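Local coordinates for protein GH26A (Muricauda sp. MAR_2010_75, PDB 6Q75) that probably hydrolyses beta-mannan polysaccharides, as a glycoside hydrolase of family 26, whose known members are mostly endo-acting mannanases, at residues 173-178 with 183-188; 216-221 with 236-241; 133-138 with 195-200. All coordinates share one frame; numbering follows the deposited sequence.

Interaction 1: 173-178 with 183-188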
loop_
_atom_site.group_PDB
_atom_site.type_symbol
_atom_site.label_atom_id
_atom_site.label_comp_id
_atom_site.label_asym_id
_atom_site.label_seq_id
_atom_site.Cartn_x
_atom_site.Cartn_y
_atom_site.Cartn_z
ATOM N N ARG A 173 -2.143 -3.063 0.598
ATOM C CA ARG A 173 -2.418 -1.731 1.146
ATOM C C ARG A 173 -3.791 -1.251 0.669
ATOM O O ARG A 173 -3.898 -0.432 -0.248
ATOM C CB ARG A 173 -1.303 -0.727 0.786
ATOM C CG ARG A 173 0.089 -1.360 0.585
ATOM C CD ARG A 173 1.176 -0.273 0.554
ATOM N NE ARG A 173 0.777 0.868 -0.286
ATOM C CZ ARG A 173 0.833 0.863 -1.617
ATOM N NH1 ARG A 173 0.435 1.935 -2.295
ATOM N NH2 ARG A 173 1.261 -0.217 -2.279
ATOM N N PRO A 174 -4.875 -1.795 1.231
ATOM C CA PRO A 174 -6.220 -1.369 0.832
ATOM C C PRO A 174 -6.684 -0.073 1.503
ATOM O O PRO A 174 -6.299 0.258 2.628
ATOM C CB PRO A 174 -7.087 -2.557 1.283
ATOM C CG PRO A 174 -6.391 -2.996 2.601
ATOM C CD PRO A 174 -4.868 -2.749 2.344
ATOM N N TYR A 175 -7.577 0.634 0.809
ATOM C CA TYR A 175 -8.285 1.799 1.356
ATOM C C TYR A 175 -7.292 2.798 1.962
ATOM O O TYR A 175 -7.431 3.244 3.103
ATOM C CB TYR A 175 -9.322 1.390 2.382
ATOM C CG TYR A 175 -10.423 0.506 1.820
ATOM C CD1 TYR A 175 -11.167 0.897 0.696
ATOM C CD2 TYR A 175 -10.728 -0.709 2.415
ATOM C CE1 TYR A 175 -12.188 0.081 0.178
ATOM C CE2 TYR A 175 -11.766 -1.523 1.909
ATOM C CZ TYR A 175 -12.472 -1.120 0.792
ATOM O OH TYR A 175 -13.482 -1.931 0.287
ATOM N N HIS A 176 -6.276 3.110 1.179
ATOM C CA HIS A 176 -5.158 3.932 1.617
ATOM C C HIS A 176 -5.571 5.403 1.757
ATOM O O HIS A 176 -6.608 5.845 1.252
ATOM C CB HIS A 176 -4.008 3.811 0.617
ATOM C CG HIS A 176 -4.403 4.265 -0.751
ATOM N ND1 HIS A 176 -5.370 3.623 -1.489
ATOM C CD2 HIS A 176 -4.027 5.342 -1.477
ATOM C CE1 HIS A 176 -5.548 4.263 -2.634
ATOM N NE2 HIS A 176 -4.733 5.307 -2.654
ATOM N N GLU A 177 -4.742 6.168 2.474
ATOM C CA GLU A 177 -4.996 7.608 2.701
ATOM C C GLU A 177 -6.376 7.835 3.335
ATOM O O GLU A 177 -7.061 8.831 3.081
ATOM C CB GLU A 177 -4.824 8.403 1.397
ATOM C CG GLU A 177 -3.344 8.375 0.925
ATOM C CD GLU A 177 -3.057 9.142 -0.380
ATOM O OE1 GLU A 177 -3.966 9.798 -0.953
ATOM O OE2 GLU A 177 -1.883 9.118 -0.815
ATOM N N MET A 178 -6.751 6.930 4.235
ATOM C CA MET A 178 -8.099 6.943 4.797
ATOM C C MET A 178 -8.318 8.086 5.773
ATOM O O MET A 178 -9.476 8.378 6.105
ATOM C CB MET A 178 -8.371 5.602 5.485
ATOM C CG MET A 178 -7.657 5.423 6.838
ATOM S SD MET A 178 -5.853 5.244 6.747
ATOM C CE MET A 178 -5.630 3.631 6.036
ATOM N N PHE A 183 -10.941 10.669 -0.694
ATOM C CA PHE A 183 -11.534 9.418 -1.167
ATOM C C PHE A 183 -12.867 9.159 -0.477
ATOM O O PHE A 183 -13.110 9.617 0.639
ATOM C CB PHE A 183 -10.581 8.247 -0.895
ATOM C CG PHE A 183 -9.326 8.253 -1.738
ATOM C CD1 PHE A 183 -9.387 8.446 -3.109
ATOM C CD2 PHE A 183 -8.080 8.054 -1.149
ATOM C CE1 PHE A 183 -8.229 8.426 -3.880
ATOM C CE2 PHE A 183 -6.926 8.063 -1.907
ATOM C CZ PHE A 183 -6.993 8.234 -3.271
ATOM N N TRP A 184 -13.731 8.359 -1.132
ATOM C CA TRP A 184 -15.039 8.113 -0.534
ATOM C C TRP A 184 -14.929 7.379 0.798
ATOM O O TRP A 184 -15.810 7.514 1.649
ATOM C CB TRP A 184 -15.951 7.337 -1.498
ATOM C CG TRP A 184 -15.515 5.942 -1.862
ATOM C CD1 TRP A 184 -14.876 5.557 -3.001
ATOM C CD2 TRP A 184 -15.771 4.738 -1.117
ATOM N NE1 TRP A 184 -14.682 4.185 -2.996
ATOM C CE2 TRP A 184 -15.230 3.665 -1.854
ATOM C CE3 TRP A 184 -16.385 4.474 0.110
ATOM C CZ2 TRP A 184 -15.271 2.335 -1.396
ATOM C CZ3 TRP A 184 -16.436 3.152 0.559
ATOM C CH2 TRP A 184 -15.876 2.103 -0.196
ATOM N N TRP A 185 -13.881 6.594 0.996
ATOM C CA TRP A 185 -13.678 5.902 2.263
ATOM C C TRP A 185 -12.925 6.755 3.286
ATOM O O TRP A 185 -12.593 6.260 4.373
ATOM C CB TRP A 185 -12.928 4.587 2.020
ATOM C CG TRP A 185 -11.558 4.780 1.431
ATOM C CD1 TRP A 185 -10.396 5.048 2.115
ATOM C CD2 TRP A 185 -11.198 4.665 0.059
ATOM N NE1 TRP A 185 -9.338 5.147 1.235
ATOM C CE2 TRP A 185 -9.799 4.914 -0.031
ATOM C CE3 TRP A 185 -11.924 4.426 -1.115
ATOM C CZ2 TRP A 185 -9.123 4.898 -1.238
ATOM C CZ3 TRP A 185 -11.256 4.407 -2.320
ATOM C CH2 TRP A 185 -9.856 4.655 -2.376
ATOM N N GLY A 186 -12.643 8.014 2.957
ATOM C CA GLY A 186 -11.828 8.857 3.807
ATOM C C GLY A 186 -12.617 9.619 4.851
ATOM O O GLY A 186 -13.819 9.868 4.706
ATOM N N ASN A 187 -11.904 9.982 5.919
ATOM C CA ASN A 187 -12.455 10.756 7.033
ATOM C C ASN A 187 -13.765 10.176 7.570
ATOM O O ASN A 187 -14.733 10.893 7.796
ATOM C CB ASN A 187 -12.671 12.214 6.621
ATOM C CG ASN A 187 -12.977 13.105 7.804
ATOM O OD1 ASN A 187 -12.534 12.843 8.913
ATOM N ND2 ASN A 187 -13.743 14.161 7.572
ATOM N N LYS A 188 -13.786 8.858 7.810
ATOM C CA LYS A 188 -14.927 8.179 8.420
ATOM C C LYS A 188 -14.534 7.848 9.856
ATOM O O LYS A 188 -13.878 6.842 10.117
ATOM C CB LYS A 188 -15.297 6.944 7.632
ATOM C CG LYS A 188 -15.653 7.254 6.182
ATOM C CD LYS A 188 -17.006 8.002 6.072
ATOM C CE LYS A 188 -17.353 8.286 4.596
ATOM N NZ LYS A 188 -16.491 9.300 3.937
HETATM O O HOH W 1 -9.103 10.199 1.556
HETATM O O HOH W 2 -11.786 6.994 6.905
#
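W185 lies sandwiched between Y175 and F183. CA of Y175 sits over one face of the indole, toward its rim, and CB of F183 over the centre of the opposite face, 3.5 Å above the plane. On the Y175 side, CB of that tyrosine also makes a CH-pi contact with the five-membered ring, 4.0 Å from its centroid. The phenol turns its edge to the same indole face in an edge-to-face pair, planes at 60°, with Y175 CD1 3.8 Å from W185 CD2. With chi1 at 62°, CG of W185 is placed between its backbone N and carbonyl carbon, and the indole N-H points at the H176 carbonyl: W185 NE1 to H176 O is 2.8 Å, the oxygen lying in the ring plane. The imidazole of H176 meets the F183 ring obliquely, NE2 3.6 Å from F183 CE2, and E177 OE1, hydrogen-bonded to W182 NE1, approaches the same carbon. The N187 amide N donates to M178 O at 2.9 Å, and water 1 bridges E177 O and F183 N. Y175, H176, F183 and W185 form an aromatic cluster beyond strand 170-173. The W185 and N187 N-H groups thus satisfy the H176 and M178 carbonyls, while H176 NE2 and E177 OE1 each hydrogen-bond to a bound Tris, probably from the crystallisation liquor, which marks a pocket consistent with the active-site end of a family 26 barrel.

Interaction 2: 216-221 with 236-241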
loop_
_atom_site.group_PDB
_atom_site.type_symbol
_atom_site.label_atom_id
_atom_site.label_comp_id
_atom_site.label_asym_id
_atom_site.label_seq_id
_atom_site.Cartn_x
_atom_site.Cartn_y
_atom_site.Cartn_z
ATOM N N TRP A 216 -0.724 -7.137 5.977
ATOM C CA TRP A 216 -1.719 -6.070 5.974
ATOM C C TRP A 216 -1.056 -4.739 6.276
ATOM O O TRP A 216 -0.615 -4.493 7.404
ATOM C CB TRP A 216 -2.848 -6.359 6.959
ATOM C CG TRP A 216 -3.758 -7.427 6.396
ATOM C CD1 TRP A 216 -3.505 -8.768 6.305
ATOM C CD2 TRP A 216 -5.015 -7.209 5.739
ATOM N NE1 TRP A 216 -4.558 -9.404 5.680
ATOM C CE2 TRP A 216 -5.491 -8.466 5.321
ATOM C CE3 TRP A 216 -5.801 -6.081 5.502
ATOM C CZ2 TRP A 216 -6.704 -8.617 4.654
ATOM C CZ3 TRP A 216 -7.005 -6.232 4.845
ATOM C CH2 TRP A 216 -7.455 -7.504 4.445
ATOM N N VAL A 217 -1.027 -3.862 5.274
ATOM C CA VAL A 217 -0.354 -2.573 5.405
ATOM C C VAL A 217 -1.441 -1.523 5.531
ATOM O O VAL A 217 -2.193 -1.279 4.576
ATOM C CB VAL A 217 0.563 -2.260 4.221
ATOM C CG1 VAL A 217 1.302 -0.898 4.481
ATOM C CG2 VAL A 217 1.572 -3.399 3.997
ATOM N N TRP A 218 -1.505 -0.890 6.704
ATOM C CA TRP A 218 -2.419 0.214 6.964
ATOM C C TRP A 218 -1.692 1.482 6.545
ATOM O O TRP A 218 -0.723 1.868 7.190
ATOM C CB TRP A 218 -2.785 0.227 8.448
ATOM C CG TRP A 218 -3.725 1.328 8.905
ATOM C CD1 TRP A 218 -5.105 1.291 8.944
ATOM C CD2 TRP A 218 -3.344 2.584 9.459
ATOM N NE1 TRP A 218 -5.596 2.462 9.478
ATOM C CE2 TRP A 218 -4.535 3.275 9.796
ATOM C CE3 TRP A 218 -2.106 3.206 9.696
ATOM C CZ2 TRP A 218 -4.523 4.550 10.348
ATOM C CZ3 TRP A 218 -2.105 4.483 10.248
ATOM C CH2 TRP A 218 -3.296 5.133 10.572
ATOM N N ASN A 219 -2.138 2.106 5.441
ATOM C CA ASN A 219 -1.366 3.137 4.732
ATOM C C ASN A 219 -2.165 4.441 4.788
ATOM O O ASN A 219 -3.122 4.617 4.027
ATOM C CB ASN A 219 -1.118 2.698 3.279
ATOM C CG ASN A 219 -0.030 3.517 2.554
ATOM O OD1 ASN A 219 0.562 3.025 1.592
ATOM N ND2 ASN A 219 0.226 4.756 3.001
ATOM N N ALA A 220 -1.755 5.361 5.659
ATOM C CA ALA A 220 -2.422 6.641 5.822
ATOM C C ALA A 220 -1.739 7.714 4.976
ATOM O O ALA A 220 -0.833 7.442 4.186
ATOM C CB ALA A 220 -2.441 7.031 7.302
ATOM N N ASN A 221 -2.206 8.951 5.127
ATOM C CA ASN A 221 -1.562 10.132 4.550
ATOM C C ASN A 221 -0.925 10.966 5.652
ATOM O O ASN A 221 -1.429 11.030 6.766
ATOM C CB ASN A 221 -2.590 11.001 3.810
ATOM C CG ASN A 221 -1.953 11.851 2.707
ATOM O OD1 ASN A 221 -1.824 11.392 1.579
ATOM N ND2 ASN A 221 -1.546 13.074 3.041
ATOM N N ASP A 236 -7.114 8.205 14.744
ATOM C CA ASP A 236 -8.566 8.220 14.582
ATOM C C ASP A 236 -9.074 7.209 13.565
ATOM O O ASP A 236 -10.296 7.031 13.442
ATOM C CB ASP A 236 -9.048 9.621 14.180
ATOM C CG ASP A 236 -8.924 10.629 15.309
ATOM O OD1 ASP A 236 -8.666 10.214 16.464
ATOM O OD2 ASP A 236 -9.151 11.834 15.051
ATOM N N PHE A 237 -8.181 6.543 12.837
ATOM C CA PHE A 237 -8.584 5.613 11.794
ATOM C C PHE A 237 -7.877 4.272 11.905
ATOM O O PHE A 237 -7.906 3.492 10.942
ATOM C CB PHE A 237 -8.331 6.230 10.423
ATOM C CG PHE A 237 -8.915 7.604 10.284
ATOM C CD1 PHE A 237 -8.168 8.718 10.631
ATOM C CD2 PHE A 237 -10.236 7.771 9.881
ATOM C CE1 PHE A 237 -8.711 9.982 10.530
ATOM C CE2 PHE A 237 -10.792 9.032 9.770
ATOM C CZ PHE A 237 -10.023 10.154 10.092
ATOM N N TYR A 238 -7.251 3.992 13.052
ATOM C CA TYR A 238 -6.442 2.787 13.219
ATOM C C TYR A 238 -7.297 1.670 13.803
ATOM O O TYR A 238 -7.885 1.851 14.878
ATOM C CB TYR A 238 -5.247 3.054 14.126
ATOM C CG TYR A 238 -4.289 1.889 14.208
ATOM C CD1 TYR A 238 -3.500 1.536 13.117
ATOM C CD2 TYR A 238 -4.156 1.146 15.380
ATOM C CE1 TYR A 238 -2.603 0.475 13.190
ATOM C CE2 TYR A 238 -3.265 0.060 15.461
ATOM C CZ TYR A 238 -2.496 -0.258 14.352
ATOM O OH TYR A 238 -1.607 -1.303 14.396
ATOM N N PRO A 239 -7.420 0.524 13.131
ATOM C CA PRO A 239 -8.381 -0.499 13.565
ATOM C C PRO A 239 -7.886 -1.401 14.690
ATOM O O PRO A 239 -8.629 -2.288 15.117
ATOM C CB PRO A 239 -8.593 -1.309 12.281
ATOM C CG PRO A 239 -7.238 -1.239 11.600
ATOM C CD PRO A 239 -6.727 0.157 11.882
ATOM N N GLY A 240 -6.674 -1.216 15.166
ATOM C CA GLY A 240 -6.123 -2.033 16.229
ATOM C C GLY A 240 -5.039 -2.958 15.706
ATOM O O GLY A 240 -5.042 -3.368 14.536
ATOM N N HIS A 241 -4.119 -3.336 16.602
ATOM C CA HIS A 241 -2.963 -4.132 16.204
ATOM C C HIS A 241 -3.356 -5.515 15.712
ATOM O O HIS A 241 -2.604 -6.127 14.947
ATOM C CB HIS A 241 -2.001 -4.263 17.389
ATOM C CG HIS A 241 -1.520 -2.942 17.897
ATOM N ND1 HIS A 241 -0.915 -2.011 17.080
ATOM C CD2 HIS A 241 -1.586 -2.381 19.128
ATOM C CE1 HIS A 241 -0.611 -0.938 17.788
ATOM N NE2 HIS A 241 -0.997 -1.142 19.037
#
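The indole of W218 carries the edge of Y238 on one face: Y238 CD1 stands 3.8 Å above the plane over the centre of the ring system, the two planes at 86°, a T-shaped pair. The loop backbone meets the indole at its N-H edge: W218 NE1 donates to F237 O at 2.9 Å. This bond is bent, 143° at the hydrogen, and the donor comes from above the carbonyl plane. P239 packs obliquely against the five-membered ring, its CD 3.5 Å from W218 CD1, while CB of F237 touches CZ2 more loosely. Because CG of W218 is anti to the backbone N (chi1 179°), the ring reaches straight out from the strand into the loop. Y238 is steadied in turn by the hydrogen bond between its OH and H241 ND1. A leucine in place of W218 would probably leave F237 O without its indole donor and the edge of Y238 without the aromatic face it stands on. The contact fastens loop 236-241 to the outer side of strand 214-221 in the barrel, with W198 of helix 194-208 meeting W218 edge-to-face and L264 and L267 of helix 258-268 packing on it, while Y238 rests on L247 of strand 246-251.

Interaction 3: 133-138 with 195-200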
loop_
_atom_site.group_PDB
_atom_site.type_symbol
_atom_site.label_atom_id
_atom_site.label_comp_id
_atom_site.label_asym_id
_atom_site.label_seq_id
_atom_site.Cartn_x
_atom_site.Cartn_y
_atom_site.Cartn_z
ATOM N N LYS A 133 -25.821 7.033 5.408
ATOM C CA LYS A 133 -26.638 5.825 5.255
ATOM C C LYS A 133 -26.033 4.847 4.252
ATOM O O LYS A 133 -26.066 3.627 4.474
ATOM C CB LYS A 133 -28.062 6.194 4.841
ATOM C CG LYS A 133 -29.052 5.056 4.988
ATOM C CD LYS A 133 -29.303 4.402 3.657
ATOM N N GLU A 134 -25.503 5.355 3.132
ATOM C CA GLU A 134 -24.874 4.470 2.159
ATOM C C GLU A 134 -23.649 3.796 2.756
ATOM O O GLU A 134 -23.381 2.624 2.487
ATOM C CB GLU A 134 -24.481 5.248 0.904
ATOM C CG GLU A 134 -25.666 5.645 0.044
ATOM C CD GLU A 134 -25.360 6.771 -0.923
ATOM O OE1 GLU A 134 -24.242 7.330 -0.894
ATOM O OE2 GLU A 134 -26.262 7.109 -1.722
ATOM N N TRP A 135 -22.873 4.546 3.541
ATOM C CA TRP A 135 -21.732 3.966 4.244
ATOM C C TRP A 135 -22.200 2.891 5.217
ATOM O O TRP A 135 -21.686 1.760 5.218
ATOM C CB TRP A 135 -20.964 5.084 4.970
ATOM C CG TRP A 135 -19.842 4.570 5.820
ATOM C CD1 TRP A 135 -19.908 4.223 7.138
ATOM C CD2 TRP A 135 -18.493 4.346 5.409
ATOM N NE1 TRP A 135 -18.684 3.775 7.571
ATOM C CE2 TRP A 135 -17.796 3.838 6.529
ATOM C CE3 TRP A 135 -17.804 4.517 4.199
ATOM C CZ2 TRP A 135 -16.439 3.496 6.481
ATOM C CZ3 TRP A 135 -16.437 4.171 4.159
ATOM C CH2 TRP A 135 -15.782 3.680 5.288
ATOM N N ASP A 136 -23.204 3.222 6.034
ATOM C CA ASP A 136 -23.716 2.273 7.019
ATOM C C ASP A 136 -24.242 1.012 6.340
ATOM O O ASP A 136 -23.990 -0.101 6.812
ATOM C CB ASP A 136 -24.830 2.923 7.848
ATOM C CG ASP A 136 -24.314 3.990 8.822
ATOM O OD1 ASP A 136 -23.083 4.108 9.014
ATOM O OD2 ASP A 136 -25.154 4.727 9.391
ATOM N N ASP A 137 -24.948 1.166 5.212
ATOM C CA ASP A 137 -25.523 0.006 4.518
ATOM C C ASP A 137 -24.442 -0.914 3.974
ATOM O O ASP A 137 -24.575 -2.144 4.021
ATOM C CB ASP A 137 -26.445 0.450 3.382
ATOM C CG ASP A 137 -27.857 0.751 3.856
ATOM O OD1 ASP A 137 -28.125 0.632 5.074
ATOM O OD2 ASP A 137 -28.695 1.145 3.015
ATOM N N MET A 138 -23.365 -0.344 3.457
ATOM C CA MET A 138 -22.281 -1.164 2.946
ATOM C C MET A 138 -21.663 -2.010 4.056
ATOM O O MET A 138 -21.088 -3.060 3.779
ATOM C CB MET A 138 -21.210 -0.232 2.362
ATOM C CG MET A 138 -19.854 -0.856 2.097
ATOM S SD MET A 138 -18.588 0.423 1.801
ATOM C CE MET A 138 -18.253 0.907 3.497
ATOM N N VAL A 195 -12.724 1.949 10.691
ATOM C CA VAL A 195 -12.183 0.729 11.297
ATOM C C VAL A 195 -13.121 -0.438 11.046
ATOM O O VAL A 195 -12.681 -1.593 10.989
ATOM C CB VAL A 195 -11.892 0.902 12.802
ATOM C CG1 VAL A 195 -10.827 1.991 13.017
ATOM C CG2 VAL A 195 -13.159 1.167 13.593
ATOM N N LYS A 196 -14.419 -0.160 10.869
ATOM C CA LYS A 196 -15.362 -1.242 10.606
ATOM C C LYS A 196 -15.263 -1.723 9.160
ATOM O O LYS A 196 -15.428 -2.924 8.897
ATOM C CB LYS A 196 -16.785 -0.785 10.942
ATOM C CG LYS A 196 -17.820 -1.919 10.858
ATOM C CD LYS A 196 -19.237 -1.433 11.108
ATOM C CE LYS A 196 -20.122 -2.589 11.609
ATOM N NZ LYS A 196 -21.427 -2.148 12.200
ATOM N N LEU A 197 -14.987 -0.810 8.219
ATOM C CA LEU A 197 -14.693 -1.224 6.852
ATOM C C LEU A 197 -13.429 -2.079 6.799
ATOM O O LEU A 197 -13.396 -3.113 6.125
ATOM C CB LEU A 197 -14.551 0.001 5.936
ATOM C CG LEU A 197 -14.046 -0.281 4.511
ATOM C CD1 LEU A 197 -15.029 -1.245 3.812
ATOM C CD2 LEU A 197 -13.884 1.024 3.671
ATOM N N TRP A 198 -12.367 -1.650 7.488
ATOM C CA TRP A 198 -11.127 -2.418 7.490
ATOM C C TRP A 198 -11.367 -3.839 7.983
ATOM O O TRP A 198 -10.926 -4.819 7.361
ATOM C CB TRP A 198 -10.099 -1.716 8.370
ATOM C CG TRP A 198 -8.751 -2.372 8.376
ATOM C CD1 TRP A 198 -8.325 -3.398 9.175
ATOM C CD2 TRP A 198 -7.650 -2.033 7.534
ATOM N NE1 TRP A 198 -7.011 -3.710 8.879
ATOM C CE2 TRP A 198 -6.579 -2.886 7.874
ATOM C CE3 TRP A 198 -7.467 -1.090 6.516
ATOM C CZ2 TRP A 198 -5.341 -2.817 7.239
ATOM C CZ3 TRP A 198 -6.236 -1.034 5.881
ATOM C CH2 TRP A 198 -5.199 -1.899 6.238
ATOM N N LYS A 199 -12.084 -3.974 9.101
ATOM C CA LYS A 199 -12.304 -5.300 9.670
ATOM C C LYS A 199 -13.200 -6.153 8.783
ATOM O O LYS A 199 -13.017 -7.376 8.712
ATOM C CB LYS A 199 -12.906 -5.172 11.064
ATOM C CG LYS A 199 -11.999 -4.468 12.075
ATOM C CD LYS A 199 -12.801 -4.177 13.321
ATOM C CE LYS A 199 -12.253 -3.029 14.141
ATOM N NZ LYS A 199 -13.244 -2.746 15.231
ATOM N N GLN A 200 -14.164 -5.531 8.101
ATOM C CA GLN A 200 -15.033 -6.278 7.191
ATOM C C GLN A 200 -14.249 -6.799 5.991
ATOM O O GLN A 200 -14.454 -7.938 5.543
ATOM C CB GLN A 200 -16.203 -5.399 6.734
ATOM C CG GLN A 200 -17.298 -6.148 5.985
ATOM C CD GLN A 200 -18.502 -5.251 5.709
ATOM O OE1 GLN A 200 -18.712 -4.784 4.582
ATOM N NE2 GLN A 200 -19.264 -4.975 6.742
#
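Chi1 of 175° in W135 and 172° in L197 sends each side chain out from its helix with CG opposite the backbone N, and the two meet nearly at a right angle. The far end of the six-membered ring, at CH2, does the touching: W135 CH2 is 3.6 Å from L197 CD2, and L197 CB comes up to the same carbon at 3.9 Å. M138 joins from one turn further on, its extended chain bending only at the last torsion. That bend folds the methyl back over a face of the W135 ring, CE 3.7 Å above the plane and toward the rim, and brings M138 CE to 3.9 Å from L197 CD1. Of the leucine's two methyls, CD2 thus goes to the indole and CD1 to the methionine methyl. This is apolar packing between short segments whose axes pass 11.0 Å apart at 29°, too wide for backbones to touch, so the long side chains bridge the space. The NE1 of W135 is bonded elsewhere, to D192 O. In the loop before helix 194-208, W184 lies against W135 and M138, and K188 against W135; W149 of helix 144-165 packs on L197, and W198, on helix 194-208, faces strand 214-221, so the short helix 132-138 is tied to the barrel's outer layer.

From the N terminus, helix 132-138 comes first, and interaction 3 closes a long loop from it to helix 194-208 that takes in helix 144-165 and strand 170-173. Interaction 1 is nested inside that loop, closing a short loop, with four residues between its segments, in the connection after strand 170-173. Interaction 2 follows in series, joining the next strand, 214-221, to the loop leading toward strand 246-251. The three touch: W184 and K188 of interaction 1 pack on M138 and W135 of interaction 3, the N of E177 probably bonds to N219 O of interaction 2, and P239 meets W198. Together they bind adjacent barrel strands to the surrounding helices and loops.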